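Local coordinates for envelope protein (White spot syndrome virus, PDB 7DDA) that forms part of the viral envelope and, through sulphate-binding sites in its C-terminal domain, probably binds heparin-like sugars, at residues Thr88-Ser92 with Gly93-Lys97. Sequence-based numbering, arbitrary orientation.
Sequences TDSDS and GNTKK
T88 and K97 face each other as a hydrogen-bonded antiparallel pair. T88 N donates to K97 O at 3.0 Å, and K97 N returns a bond of 2.9 Å to T88 O. Their side chains run alongside each other on one face of the sheet, where T88 OG1 lies 3.6 Å from K97 CB; a beta-branched threonine suits this extended backbone. D89 and K96 form the next, non-hydrogen-bonded pair, on the other face. Here K96 leaves its backbone with CG anti to N (chi1 -165°), then bends at chi2 and chi4, which brings NZ to the D89 carboxylate. NZ approaches D89 OD1 at 2.8 Å, obliquely from above the carboxylate plane, making a salt bridge.

G93 closes the bend. S90 to G93 make a type I beta turn in which G93 N donates to S90 O at 2.7 Å, and the positive phi of G93 (74°), readily adopted without a side chain, swings the chain back toward the second strand. Serine suits the turn because its short CH2-OH arm keeps the hydroxyl close to the backbone: S92 OG accepts a hydrogen bond from N94 N at 3.3 Å and shares another with S90 OG, either being the possible donor. S90 N also donates to T95 O (3.1 Å), continuing the ladder up to the turn.

The whole forms the tip of the hairpin between strands 80-89 and 95-104. Strand 80-89 is outermost in its four-stranded sheet within the chain, whereas 95-104 is flanked on its other side by 145-153, with K96 bonded through its backbone to I152. E42 also pairs with K96 NZ, E134 holds K97 NZ, and T95 packs on I124 of a second subunit.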
loop_
_atom_site.group_PDB
_atom_site.type_symbol
_atom_site.label_atom_id
_atom_site.label_comp_id
_atom_site.label_asym_id
_atom_site.label_seq_id
_atom_site.Cartn_x
_atom_site.Cartn_y
_atom_site.Cartn_z
ATOM N N THR A 88 -14.861 -9.545 17.441
ATOM C CA THR A 88 -14.890 -9.825 18.869
ATOM C C THR A 88 -13.937 -8.899 19.619
ATOM O O THR A 88 -12.798 -8.683 19.198
ATOM C CB THR A 88 -14.487 -11.272 19.160
ATOM O OG1 THR A 88 -13.099 -11.435 18.858
ATOM C CG2 THR A 88 -15.301 -12.235 18.286
ATOM N N ASP A 89 -14.394 -8.374 20.747
ATOM C CA ASP A 89 -13.488 -7.687 21.649
ATOM C C ASP A 89 -12.663 -8.703 22.415
ATOM O O ASP A 89 -13.109 -9.822 22.676
ATOM C CB ASP A 89 -14.251 -6.812 22.642
ATOM C CG ASP A 89 -15.054 -5.737 21.958
ATOM O OD1 ASP A 89 -14.464 -4.961 21.170
ATOM O OD2 ASP A 89 -16.282 -5.687 22.190
ATOM N N SER A 90 -11.443 -8.314 22.758
ATOM C CA SER A 90 -10.760 -8.988 23.850
ATOM C C SER A 90 -11.452 -8.634 25.174
ATOM O O SER A 90 -12.074 -7.575 25.312
ATOM C CB SER A 90 -9.280 -8.598 23.874
ATOM O OG SER A 90 -9.102 -7.276 24.341
ATOM N N ASP A 91 -11.365 -9.537 26.157
ATOM C CA ASP A 91 -12.028 -9.264 27.434
ATOM C C ASP A 91 -11.434 -8.038 28.127
ATOM O O ASP A 91 -12.138 -7.335 28.863
ATOM C CB ASP A 91 -11.970 -10.497 28.338
ATOM C CG ASP A 91 -13.077 -11.500 28.033
ATOM O OD1 ASP A 91 -14.246 -11.089 27.876
ATOM O OD2 ASP A 91 -12.767 -12.706 27.903
ATOM N N SER A 92 -10.149 -7.752 27.887
ATOM C CA SER A 92 -9.578 -6.471 28.298
ATOM C C SER A 92 -10.292 -5.292 27.638
ATOM O O SER A 92 -10.348 -4.196 28.213
ATOM C CB SER A 92 -8.083 -6.438 27.972
ATOM O OG SER A 92 -7.843 -6.436 26.570
ATOM N N GLY A 93 -10.846 -5.493 26.441
ATOM C CA GLY A 93 -11.412 -4.403 25.674
ATOM C C GLY A 93 -10.402 -3.470 25.045
ATOM O O GLY A 93 -10.792 -2.446 24.478
ATOM N N ASN A 94 -9.112 -3.780 25.123
ATOM C CA ASN A 94 -8.109 -2.925 24.507
ATOM C C ASN A 94 -7.825 -3.298 23.065
ATOM O O ASN A 94 -7.246 -2.485 22.332
ATOM C CB ASN A 94 -6.801 -2.981 25.294
ATOM C CG ASN A 94 -6.871 -2.198 26.570
ATOM O OD1 ASN A 94 -7.283 -2.733 27.602
ATOM N ND2 ASN A 94 -6.497 -0.908 26.510
ATOM N N THR A 95 -8.200 -4.506 22.647
ATOM C CA THR A 95 -7.998 -4.931 21.276
ATOM C C THR A 95 -9.288 -5.503 20.715
ATOM O O THR A 95 -10.245 -5.827 21.426
ATOM C CB THR A 95 -6.873 -5.969 21.126
ATOM O OG1 THR A 95 -7.196 -7.169 21.845
ATOM C CG2 THR A 95 -5.542 -5.400 21.620
ATOM N N LYS A 96 -9.260 -5.644 19.406
ATOM C CA LYS A 96 -10.396 -6.014 18.594
ATOM C C LYS A 96 -9.886 -7.058 17.615
ATOM O O LYS A 96 -8.791 -6.897 17.062
ATOM C CB LYS A 96 -10.891 -4.779 17.854
ATOM C CG LYS A 96 -12.237 -4.877 17.261
ATOM C CD LYS A 96 -13.207 -4.206 18.187
ATOM C CE LYS A 96 -14.576 -4.289 17.621
ATOM N NZ LYS A 96 -15.612 -4.469 18.660
ATOM N N LYS A 97 -10.641 -8.132 17.415
ATOM C CA LYS A 97 -10.278 -9.144 16.422
ATOM C C LYS A 97 -11.316 -9.131 15.305
ATOM O O LYS A 97 -12.498 -9.393 15.553
ATOM C CB LYS A 97 -10.166 -10.524 17.056
ATOM C CG LYS A 97 -9.912 -11.621 16.068
ATOM C CD LYS A 97 -8.580 -11.471 15.368
ATOM C CE LYS A 97 -8.442 -12.498 14.231
ATOM N NZ LYS A 97 -8.865 -13.888 14.609
#